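Local atomic coordinates of extracellular solute-binding protein, family 1 (Bifidobacterium longum subsp. infantis ATCC 15697, PDB entry 3QUF), a protein that probably binds a solute, perhaps a carbohydrate, outside the cell membrane and delivers it to an ABC transporter for uptake. Residues Y35-D40 / P299-A304; T159-I164 / F226-A231; E180-Q185 / K241-S246; G205-D210 / K366-N371. All blocks are in the same frame, centred on the assembly; numbering follows the deposited sequence. Where two conformers were deposited one is given.

Contact 1 of 4, residues Y35-D40 / P299-A304; sequences YSYFKD and PDQGFA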
# COMPACT_ATOMS: atom_id res chain seq x y z
N TYR A 35 -17.02 -15.03 -0.22
CA TYR A 35 -16.68 -14.67 -1.59
C TYR A 35 -15.36 -13.95 -1.49
O TYR A 35 -15.30 -12.81 -1.02
CB TYR A 35 -17.74 -13.80 -2.24
CG TYR A 35 -17.48 -13.57 -3.71
CD1 TYR A 35 -17.17 -14.63 -4.54
CD2 TYR A 35 -17.52 -12.33 -4.27
CE1 TYR A 35 -16.93 -14.44 -5.91
CE2 TYR A 35 -17.28 -12.12 -5.64
CZ TYR A 35 -16.97 -13.18 -6.43
OH TYR A 35 -16.77 -13.05 -7.79
N SER A 36 -14.30 -14.63 -1.89
CA SER A 36 -12.92 -14.21 -1.62
C SER A 36 -12.23 -13.47 -2.79
O SER A 36 -12.23 -13.94 -3.92
CB SER A 36 -12.09 -15.44 -1.28
OG SER A 36 -10.72 -15.12 -1.07
N TYR A 37 -11.67 -12.32 -2.49
CA TYR A 37 -10.80 -11.59 -3.43
C TYR A 37 -9.52 -12.40 -3.69
O TYR A 37 -8.92 -12.35 -4.77
CB TYR A 37 -10.44 -10.27 -2.84
CG TYR A 37 -9.41 -9.47 -3.57
CD1 TYR A 37 -9.75 -8.75 -4.69
CD2 TYR A 37 -8.11 -9.52 -3.18
CE1 TYR A 37 -8.78 -7.99 -5.36
CE2 TYR A 37 -7.12 -8.78 -3.83
CZ TYR A 37 -7.48 -8.05 -4.92
OH TYR A 37 -6.49 -7.33 -5.58
N PHE A 38 -9.11 -13.12 -2.67
CA PHE A 38 -7.85 -13.89 -2.71
C PHE A 38 -8.07 -15.21 -3.38
O PHE A 38 -9.08 -15.90 -3.17
CB PHE A 38 -7.37 -14.07 -1.27
CG PHE A 38 -7.01 -12.79 -0.61
CD1 PHE A 38 -5.84 -12.14 -0.93
CD2 PHE A 38 -7.90 -12.14 0.26
CE1 PHE A 38 -5.54 -10.93 -0.34
CE2 PHE A 38 -7.59 -10.94 0.82
CZ PHE A 38 -6.42 -10.34 0.52
N LYS A 39 -7.08 -15.60 -4.18
CA LYS A 39 -7.11 -16.89 -4.82
C LYS A 39 -6.80 -18.02 -3.82
O LYS A 39 -6.27 -17.80 -2.74
CB LYS A 39 -6.12 -16.90 -5.97
CG LYS A 39 -6.57 -15.97 -7.13
CD LYS A 39 -5.77 -16.23 -8.41
CE LYS A 39 -6.60 -15.88 -9.66
NZ LYS A 39 -7.00 -14.44 -9.60
N ASP A 40 -7.10 -19.25 -4.23
CA ASP A 40 -6.82 -20.39 -3.38
C ASP A 40 -5.34 -20.45 -3.01
O ASP A 40 -5.02 -20.86 -1.91
CB ASP A 40 -7.30 -21.70 -4.02
CG ASP A 40 -7.00 -22.92 -3.15
OD1 ASP A 40 -7.68 -23.16 -2.14
OD2 ASP A 40 -6.06 -23.63 -3.52
N PRO A 299 -2.64 -1.85 3.52
CA PRO A 299 -3.26 -3.10 3.84
C PRO A 299 -3.52 -3.93 2.57
O PRO A 299 -3.94 -3.39 1.55
CB PRO A 299 -4.57 -2.67 4.52
CG PRO A 299 -4.96 -1.44 3.75
CD PRO A 299 -3.61 -0.73 3.63
N ASP A 300 -3.30 -5.23 2.65
CA ASP A 300 -3.64 -6.16 1.56
C ASP A 300 -5.12 -6.54 1.72
O ASP A 300 -5.47 -7.66 2.12
CB ASP A 300 -2.74 -7.37 1.54
CG ASP A 300 -2.96 -8.23 0.30
OD1 ASP A 300 -3.55 -7.69 -0.69
OD2 ASP A 300 -2.42 -9.37 0.25
N GLN A 301 -5.98 -5.55 1.43
CA GLN A 301 -7.43 -5.60 1.61
C GLN A 301 -7.88 -5.87 3.05
O GLN A 301 -7.08 -6.05 3.96
CB GLN A 301 -8.07 -6.64 0.67
CG GLN A 301 -7.37 -6.89 -0.61
CD GLN A 301 -6.92 -5.68 -1.33
OE1 GLN A 301 -7.59 -4.64 -1.39
NE2 GLN A 301 -5.69 -5.78 -1.88
N GLY A 302 -9.18 -5.80 3.24
CA GLY A 302 -9.81 -6.02 4.54
C GLY A 302 -10.84 -7.12 4.42
O GLY A 302 -11.34 -7.42 3.34
N PHE A 303 -11.16 -7.73 5.56
CA PHE A 303 -12.21 -8.74 5.66
C PHE A 303 -13.41 -8.18 6.37
O PHE A 303 -13.26 -7.51 7.38
CB PHE A 303 -11.68 -9.96 6.41
CG PHE A 303 -10.60 -10.68 5.68
CD1 PHE A 303 -9.31 -10.17 5.63
CD2 PHE A 303 -10.88 -11.84 4.96
CE1 PHE A 303 -8.31 -10.82 4.88
CE2 PHE A 303 -9.88 -12.47 4.24
CZ PHE A 303 -8.62 -11.95 4.20
N ALA A 304 -14.59 -8.49 5.86
CA ALA A 304 -15.85 -7.96 6.37
C ALA A 304 -16.89 -9.07 6.45
O ALA A 304 -16.77 -10.13 5.78
CB ALA A 304 -16.33 -6.84 5.44
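Phe-38 drives its ring end-on at the backbone of Asp-300, with CZ 3.3 Å from Asp-300 O. The carbonyl oxygen lies in the ring plane, at the edge, where the C-H bonds carry slight positive charge. The Phe-38 and Asp-300 side chains approach from opposite directions, ring and carboxylate planes 86° apart, with OD2 3.5 Å from Phe-38 CE1. Phe-303 runs nearly parallel to Phe-38, but the rings are slid so far apart that little overlap remains; the nearest atoms, Phe-38 CE2 and Phe-303 CZ, meet obliquely at 3.7 Å. Over one face of Phe-38 lies its own neighbour Tyr-37, whose ring reaches across because CG stands opposite the backbone N (chi1 172°). Tyr-37 in turn crosses Gln-301 at about a right angle, CE2 lying 3.7 Å from Gln-301 CG. Asp-300 is the centre of an inverse gamma turn, next to the stretch of strand that starts at Gly-302. Between the strands that carry these segments runs strand 86-89, and the side chain of Asn-88 bonds both Tyr-37 N and Gly-302 O. No hydrogen bond joins the two segments directly: aromatic and aliphatic surfaces, with weakly polar ring-edge contacts to oxygen, provide the adhesion, while Gln-301 NE2 is spent on Asp-300 OD1, 3.1 Å away, and Gln-301 OE1 takes a weak bond from Met-91 N.

Contact 2 of 4, residues T159-I164 / F226-A231; sequences TWDEFI and FKRWEA
Trp-160 hands its indole N-H to the backbone of the facing helix, NE1 bonding Arg-228 O at 2.9 Å. The bond is bent, 137° at the hydrogen, and the donor arrives from well above the carbonyl plane. Further along the same indole, CZ2 comes 3.8 Å from Trp-229 CD1; the two ring systems are tilted by only 24° yet displaced until they scarcely overlap. One turn on, the tip of Ile-164 extends its CD1 to 4.1 Å from Ala-231 CB, and the same methyl touches the guanidinium of Arg-228. That group curls back through bends at chi2 and chi3 to form a salt bridge with Asp-161, although the very short separation and the second conformer of Asp-161 make its exact geometry doubtful. A water lies in the guanidinium plane, at its edge, accepting from Arg-228 NE.

Outside this first shell, Phe-163 lies against one face of the Trp-160 indole, toward its rim. Trp-229 is held further out by Ser-189 OG, which its NE1 bonds, and by Phe-190, met edge-to-face. Thr-159 and Glu-162 open helix 160-172 with a capping box: Thr-159 N donates to Glu-162 OE1 at 2.8 Å, and Glu-162 N returns a weak bond to Thr-159 OG1. The short helical segments run at 16°, their axes 10.5 Å apart at closest approach: near-parallel packing of helices 160-172 and 223-234, joined by indole-to-carbonyl and aromatic contacts.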
# COMPACT_ATOMS: atom_id res chain seq x y z
N THR A 159 17.43 13.00 3.87
CA THR A 159 16.46 13.99 3.44
C THR A 159 16.44 14.11 1.94
O THR A 159 17.40 13.79 1.27
CB THR A 159 16.78 15.37 4.04
OG1 THR A 159 18.01 15.84 3.48
CG2 THR A 159 16.89 15.27 5.57
N TRP A 160 15.33 14.59 1.43
CA TRP A 160 15.18 14.78 -0.00
C TRP A 160 16.25 15.72 -0.62
O TRP A 160 16.76 15.46 -1.72
CB TRP A 160 13.76 15.26 -0.29
CG TRP A 160 13.42 15.23 -1.72
CD1 TRP A 160 13.33 16.30 -2.56
CD2 TRP A 160 13.05 14.09 -2.48
NE1 TRP A 160 12.98 15.88 -3.82
CE2 TRP A 160 12.80 14.53 -3.80
CE3 TRP A 160 12.92 12.72 -2.19
CZ2 TRP A 160 12.43 13.66 -4.82
CZ3 TRP A 160 12.56 11.86 -3.20
CH2 TRP A 160 12.30 12.34 -4.50
N ASP A 161 16.58 16.80 0.08
CA ASP A 161 17.61 17.72 -0.41
C ASP A 161 18.94 16.96 -0.56
O ASP A 161 19.65 17.13 -1.56
CB ASP A 161 17.74 18.93 0.52
CG ASP A 161 16.46 19.75 0.60
OD1 ASP A 161 15.46 19.38 -0.04
OD2 ASP A 161 16.44 20.78 1.32
N GLU A 162 19.27 16.11 0.41
CA GLU A 162 20.49 15.28 0.33
C GLU A 162 20.41 14.25 -0.81
O GLU A 162 21.41 13.91 -1.47
CB GLU A 162 20.74 14.57 1.67
CG GLU A 162 21.05 15.51 2.85
CD GLU A 162 20.75 14.91 4.24
OE1 GLU A 162 20.08 13.86 4.33
OE2 GLU A 162 21.21 15.49 5.25
N PHE A 163 19.21 13.73 -1.04
CA PHE A 163 18.98 12.84 -2.17
C PHE A 163 19.22 13.52 -3.51
O PHE A 163 19.78 12.91 -4.44
CB PHE A 163 17.55 12.29 -2.09
CG PHE A 163 17.12 11.46 -3.28
CD1 PHE A 163 17.56 10.17 -3.43
CD2 PHE A 163 16.19 11.96 -4.19
CE1 PHE A 163 17.12 9.39 -4.52
CE2 PHE A 163 15.75 11.19 -5.25
CZ PHE A 163 16.23 9.90 -5.41
N ILE A 164 18.81 14.78 -3.63
CA ILE A 164 19.02 15.53 -4.86
C ILE A 164 20.53 15.73 -5.04
O ILE A 164 21.08 15.51 -6.14
CB ILE A 164 18.26 16.87 -4.87
CG1 ILE A 164 16.75 16.63 -5.00
CG2 ILE A 164 18.73 17.76 -6.03
CD1 ILE A 164 15.89 17.88 -4.81
N PHE A 226 4.86 18.47 -4.43
CA PHE A 226 5.16 18.51 -5.84
C PHE A 226 6.35 19.46 -6.10
O PHE A 226 7.15 19.19 -6.98
CB PHE A 226 3.98 19.02 -6.65
CG PHE A 226 2.94 17.97 -7.04
CD1 PHE A 226 3.30 16.77 -7.63
CD2 PHE A 226 1.59 18.24 -6.88
CE1 PHE A 226 2.31 15.83 -8.02
CE2 PHE A 226 0.62 17.33 -7.28
CZ PHE A 226 0.98 16.13 -7.85
N LYS A 227 6.44 20.55 -5.36
CA LYS A 227 7.54 21.51 -5.54
C LYS A 227 8.89 20.85 -5.27
O LYS A 227 9.86 21.07 -6.00
CB LYS A 227 7.40 22.75 -4.64
CG LYS A 227 6.34 23.75 -5.05
CD LYS A 227 6.57 25.11 -4.31
CE LYS A 227 5.40 26.11 -4.47
NZ LYS A 227 4.87 26.25 -5.85
N ARG A 228 8.96 20.07 -4.20
CA ARG A 228 10.20 19.41 -3.84
C ARG A 228 10.48 18.26 -4.80
O ARG A 228 11.62 18.03 -5.22
CB ARG A 228 10.17 18.95 -2.39
CG ARG A 228 10.01 20.09 -1.40
CD ARG A 228 11.11 21.18 -1.59
NE ARG A 228 12.45 20.59 -1.54
CZ ARG A 228 13.50 20.95 -2.29
NH1 ARG A 228 13.40 21.90 -3.20
NH2 ARG A 228 14.67 20.33 -2.15
N TRP A 229 9.43 17.56 -5.20
CA TRP A 229 9.57 16.50 -6.20
C TRP A 229 10.00 17.10 -7.55
O TRP A 229 10.90 16.56 -8.19
CB TRP A 229 8.25 15.69 -6.31
CG TRP A 229 8.38 14.31 -6.85
CD1 TRP A 229 8.94 13.25 -6.25
CD2 TRP A 229 7.93 13.85 -8.13
NE1 TRP A 229 8.86 12.14 -7.06
CE2 TRP A 229 8.22 12.48 -8.21
CE3 TRP A 229 7.26 14.46 -9.20
CZ2 TRP A 229 7.93 11.71 -9.32
CZ3 TRP A 229 6.95 13.68 -10.29
CH2 TRP A 229 7.30 12.32 -10.35
N GLU A 230 9.39 18.21 -7.97
CA GLU A 230 9.76 18.92 -9.21
C GLU A 230 11.25 19.33 -9.16
O GLU A 230 11.98 19.25 -10.16
CB GLU A 230 8.85 20.14 -9.44
CG GLU A 230 9.14 20.95 -10.72
CD GLU A 230 8.32 22.24 -10.85
OE1 GLU A 230 7.62 22.62 -9.88
OE2 GLU A 230 8.37 22.89 -11.91
N ALA A 231 11.71 19.76 -7.98
CA ALA A 231 13.10 20.21 -7.82
C ALA A 231 14.09 19.08 -8.14
O ALA A 231 15.15 19.34 -8.72
CB ALA A 231 13.35 20.74 -6.40
O HOH W 1 13.16 18.95 0.56

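Contact 3 of 4, residues E180-Q185 / K241-S246; sequences EDFNTQ and KSVGLS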
# COMPACT_ATOMS: atom_id res chain seq x y z
N GLU A 180 12.25 5.75 -12.30
CA GLU A 180 11.01 5.29 -11.70
C GLU A 180 9.92 5.01 -12.72
O GLU A 180 9.88 5.64 -13.76
CB GLU A 180 10.53 6.31 -10.72
CG GLU A 180 9.44 5.84 -9.80
CD GLU A 180 9.26 6.75 -8.58
OE1 GLU A 180 9.56 7.96 -8.68
OE2 GLU A 180 8.81 6.25 -7.56
N ASP A 181 9.11 4.02 -12.43
CA ASP A 181 7.94 3.70 -13.23
C ASP A 181 6.82 4.72 -12.90
O ASP A 181 6.27 4.66 -11.83
CB ASP A 181 7.49 2.27 -12.91
CG ASP A 181 6.22 1.86 -13.63
OD1 ASP A 181 5.97 2.33 -14.78
OD2 ASP A 181 5.47 1.04 -13.03
N PHE A 182 6.58 5.68 -13.80
CA PHE A 182 5.47 6.67 -13.67
C PHE A 182 4.17 6.27 -14.43
O PHE A 182 3.23 7.07 -14.48
CB PHE A 182 5.90 8.03 -14.20
CG PHE A 182 7.16 8.55 -13.61
CD1 PHE A 182 7.34 8.52 -12.23
CD2 PHE A 182 8.14 9.09 -14.40
CE1 PHE A 182 8.51 9.01 -11.66
CE2 PHE A 182 9.32 9.58 -13.84
CZ PHE A 182 9.50 9.54 -12.48
N ASN A 183 4.11 5.06 -14.99
CA ASN A 183 3.10 4.70 -16.00
C ASN A 183 1.83 4.12 -15.47
O ASN A 183 0.77 4.36 -16.03
CB ASN A 183 3.66 3.63 -16.97
CG ASN A 183 4.68 4.18 -17.88
OD1 ASN A 183 4.92 5.39 -17.91
ND2 ASN A 183 5.30 3.30 -18.66
N THR A 184 1.96 3.34 -14.40
CA THR A 184 0.93 2.44 -13.90
C THR A 184 0.30 2.89 -12.59
O THR A 184 -0.77 2.44 -12.22
CB THR A 184 1.54 1.07 -13.60
OG1 THR A 184 2.75 1.26 -12.86
CG2 THR A 184 1.82 0.32 -14.90
N GLN A 185 1.00 3.77 -11.88
CA GLN A 185 0.52 4.23 -10.60
C GLN A 185 1.18 5.54 -10.23
O GLN A 185 2.18 5.94 -10.85
CB GLN A 185 0.81 3.17 -9.53
CG GLN A 185 2.26 2.84 -9.45
CD GLN A 185 2.60 1.76 -8.44
OE1 GLN A 185 1.72 1.21 -7.76
NE2 GLN A 185 3.87 1.46 -8.33
N LYS A 241 14.12 10.90 -19.26
CA LYS A 241 14.27 9.56 -19.83
C LYS A 241 13.58 8.49 -19.01
O LYS A 241 13.44 7.36 -19.48
CB LYS A 241 15.75 9.20 -20.03
CG LYS A 241 16.48 8.79 -18.79
CD LYS A 241 17.93 8.62 -19.09
CE LYS A 241 18.72 8.31 -17.86
NZ LYS A 241 20.16 8.13 -18.11
N SER A 242 13.11 8.86 -17.82
CA SER A 242 12.33 7.95 -16.99
C SER A 242 10.86 7.88 -17.40
O SER A 242 10.19 6.91 -17.07
CB SER A 242 12.47 8.35 -15.51
OG SER A 242 12.18 7.24 -14.69
N VAL A 243 10.33 8.86 -18.16
CA VAL A 243 8.92 8.80 -18.57
C VAL A 243 8.75 7.73 -19.61
O VAL A 243 9.51 7.70 -20.59
CB VAL A 243 8.36 10.11 -19.16
CG1 VAL A 243 6.91 9.87 -19.65
CG2 VAL A 243 8.42 11.21 -18.14
N GLY A 244 7.77 6.87 -19.40
CA GLY A 244 7.45 5.80 -20.34
C GLY A 244 8.12 4.48 -19.97
O GLY A 244 7.77 3.43 -20.51
N LEU A 245 9.10 4.51 -19.07
CA LEU A 245 9.73 3.23 -18.65
C LEU A 245 8.78 2.38 -17.83
O LEU A 245 8.06 2.87 -16.97
CB LEU A 245 11.02 3.46 -17.87
CG LEU A 245 12.22 4.12 -18.51
CD1 LEU A 245 13.39 4.05 -17.52
CD2 LEU A 245 12.60 3.46 -19.83
N SER A 246 8.81 1.08 -18.06
CA SER A 246 8.07 0.13 -17.23
C SER A 246 8.90 -0.24 -16.01
O SER A 246 10.09 0.03 -15.98
CB SER A 246 7.79 -1.15 -18.00
OG SER A 246 9.01 -1.78 -18.36
O HOH W 2 7.97 5.55 -16.20
O HOH W 3 6.06 7.57 -17.50
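The ring of Phe-182 offers its edge to Val-243, whose CA lies close to the ring plane, while the CB of Ser-242 touches CE2 obliquely at 3.8 Å. Over the centre of one face sits a backbone oxygen of its own segment, Glu-180 O. The other flat group, the amide of Asn-183, keeps Gly-244 O in its plane, and ND2 bonds that oxygen at 3.1 Å; seen from the carbonyl, however, the donor stands almost directly above, 79° out of plane. The segment being gripped is a type II beta turn from Ser-242 to Leu-245, with Gly-244 at its third position, where a positive phi suits glycine. A water links Asn-183 OD1 to Gly-244 N, so both ends of the amide engage one residue. With an alanine in place of Asn-183, Gly-244 O would probably lose its side-chain donor and the bridging water its hold on segment 180-185. At the other end of the contact Glu-180 N points straight at Ser-242 OG, 2.8 Å away and 174° at the hydrogen. That hydroxyl is delivered by a chi1 of -158°, which swings OG away from the serine's own N. Between the loops, a second water accepts from Phe-182 N, 2.8 Å away.

Contact 4 of 4, residues G205-D210 / K366-N371; sequences GDLDAD and KFYWVN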
# COMPACT_ATOMS: atom_id res chain seq x y z
N GLY A 205 -1.82 7.03 9.98
CA GLY A 205 -2.97 6.36 9.37
C GLY A 205 -3.26 6.89 7.97
O GLY A 205 -2.37 6.88 7.12
N ASP A 206 -4.49 7.34 7.76
CA ASP A 206 -4.92 7.86 6.48
C ASP A 206 -4.46 9.32 6.36
O ASP A 206 -5.18 10.26 6.75
CB ASP A 206 -6.43 7.71 6.37
CG ASP A 206 -6.96 8.00 4.96
OD1 ASP A 206 -6.15 8.24 4.03
OD2 ASP A 206 -8.20 8.00 4.80
N LEU A 207 -3.24 9.51 5.87
CA LEU A 207 -2.54 10.77 5.95
C LEU A 207 -3.21 11.90 5.19
O LEU A 207 -3.15 13.04 5.61
CB LEU A 207 -1.06 10.63 5.53
CG LEU A 207 -0.21 9.66 6.34
CD1 LEU A 207 1.25 9.66 5.70
CD2 LEU A 207 -0.16 10.04 7.85
N ASP A 208 -3.90 11.56 4.09
CA ASP A 208 -4.59 12.53 3.26
C ASP A 208 -6.02 12.87 3.76
O ASP A 208 -6.78 13.54 3.06
CB ASP A 208 -4.64 12.04 1.80
CG ASP A 208 -3.38 12.32 1.04
OD1 ASP A 208 -3.12 13.49 0.72
OD2 ASP A 208 -2.67 11.35 0.71
N ALA A 209 -6.37 12.47 4.98
CA ALA A 209 -7.75 12.65 5.44
C ALA A 209 -8.30 14.08 5.44
O ALA A 209 -9.53 14.23 5.31
CB ALA A 209 -7.99 11.96 6.81
N ASP A 210 -7.46 15.10 5.61
CA ASP A 210 -7.92 16.52 5.52
C ASP A 210 -8.50 16.78 4.12
O ASP A 210 -9.53 17.47 3.99
CB ASP A 210 -6.82 17.55 5.79
CG ASP A 210 -6.42 17.64 7.28
OD1 ASP A 210 -7.18 17.12 8.11
OD2 ASP A 210 -5.37 18.25 7.59
N LYS A 366 5.01 3.72 9.95
CA LYS A 366 5.47 4.76 9.04
C LYS A 366 5.43 4.27 7.58
O LYS A 366 6.41 4.38 6.87
CB LYS A 366 6.87 5.20 9.41
CG LYS A 366 6.98 5.81 10.80
CD LYS A 366 8.33 6.49 11.07
CE LYS A 366 8.33 7.99 10.57
NZ LYS A 366 9.72 8.73 10.41
N PHE A 367 4.30 3.72 7.18
CA PHE A 367 4.06 3.31 5.81
C PHE A 367 2.75 3.95 5.33
O PHE A 367 1.80 4.13 6.12
CB PHE A 367 4.01 1.79 5.66
CG PHE A 367 2.90 1.10 6.47
CD1 PHE A 367 3.13 0.70 7.77
CD2 PHE A 367 1.69 0.80 5.87
CE1 PHE A 367 2.14 0.07 8.49
CE2 PHE A 367 0.68 0.16 6.58
CZ PHE A 367 0.93 -0.22 7.89
N TYR A 368 2.69 4.26 4.05
CA TYR A 368 1.53 4.93 3.49
C TYR A 368 1.44 4.69 1.99
O TYR A 368 2.45 4.47 1.35
CB TYR A 368 1.59 6.44 3.78
CG TYR A 368 0.38 7.20 3.31
CD1 TYR A 368 -0.87 6.93 3.85
CD2 TYR A 368 0.45 8.15 2.26
CE1 TYR A 368 -2.01 7.59 3.44
CE2 TYR A 368 -0.64 8.85 1.89
CZ TYR A 368 -1.90 8.54 2.46
OH TYR A 368 -3.04 9.18 2.08
N TRP A 369 0.22 4.76 1.48
CA TRP A 369 -0.07 4.79 0.07
C TRP A 369 -1.34 5.65 -0.10
O TRP A 369 -2.18 5.67 0.79
CB TRP A 369 -0.29 3.36 -0.47
CG TRP A 369 -0.25 3.32 -1.97
CD1 TRP A 369 -1.30 3.08 -2.82
CD2 TRP A 369 0.89 3.53 -2.80
NE1 TRP A 369 -0.88 3.13 -4.13
CE2 TRP A 369 0.47 3.42 -4.14
CE3 TRP A 369 2.24 3.83 -2.54
CZ2 TRP A 369 1.34 3.58 -5.21
CZ3 TRP A 369 3.09 3.99 -3.59
CH2 TRP A 369 2.63 3.87 -4.92
N VAL A 370 -1.45 6.37 -1.21
CA VAL A 370 -2.66 7.17 -1.46
C VAL A 370 -3.80 6.24 -1.93
O VAL A 370 -3.81 5.80 -3.09
CB VAL A 370 -2.44 8.29 -2.46
CG1 VAL A 370 -3.74 9.12 -2.63
CG2 VAL A 370 -1.32 9.29 -1.95
N ASN A 371 -4.72 5.95 -1.04
CA ASN A 371 -5.84 5.04 -1.30
C ASN A 371 -7.11 5.89 -1.41
O ASN A 371 -7.84 6.12 -0.43
CB ASN A 371 -5.93 3.95 -0.21
CG ASN A 371 -4.82 2.92 -0.32
OD1 ASN A 371 -4.06 2.66 0.65
ND2 ASN A 371 -4.72 2.34 -1.46
O HOH W 4 -0.57 4.94 7.25
O HOH W 5 -5.01 7.22 1.69
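Tyr-368 and Asp-208 are bonded twice through a single phenolic oxygen: OH donates to Asp-208 OD2 at 2.6 Å and accepts from Asp-208 N at 3.2 Å. The carboxylate oxygen lies at the ring edge, in the ring plane, and uses its anti side. A water donates to Tyr-368 OH at 2.8 Å, a third bond, and accepts from Asn-371 N; Asp-206 OD1, which receives Trp-212 NE1, is also within its reach. Leu-207 lies over one face of the ring, its CB 3.8 Å from the ring centroid in a CH-pi contact and its CD1 3.5 Å from Tyr-368 CG. The leucine and tyrosine side chains slide past one another in opposite directions. Residues Asp-206 to Ala-209 make a type I beta turn leading into helix 209-212, and Tyr-368 belongs to the short strand 367-368, parallel to strand 295-305 in the main sheet; the ring thus bridges turn and sheet. Extended at chi1 (-177°), the side chain carries its ring off the strand and into the turn. A phenylalanine in its place would probably leave Asp-208 OD2 and N without this partner. Asp-208 OD1 is also bonded by Tyr-198 OH and Trp-222 NE1, while Val-370 CG2 packs 3.6 Å from Asp-208 OD2.

How the contacts relate
From the N terminus the chain opens contact 1 at 35-40, contact 2 at 159-164, contact 3 at 180-185 and contact 4 at 205-210; contact 2 then closes at 226-231, contact 3 at 241-246, contact 1 at 299-304 and contact 4 at 366-371. Contacts 2 and 3 are nested inside the long loop of contact 1, whereas contacts 2, 3 and 4 cross one another and contact 4 crosses contact 1. Contacts 1 and 4 reach neighbouring strands, 295-305 and 367-368, of one sheet. Contact 2 joins two helices on the far side of the chain's centre from contact 1. Contact 3 links contact 2 to contact 4, Trp-229 packing on Phe-182 and Gln-185 on Trp-369.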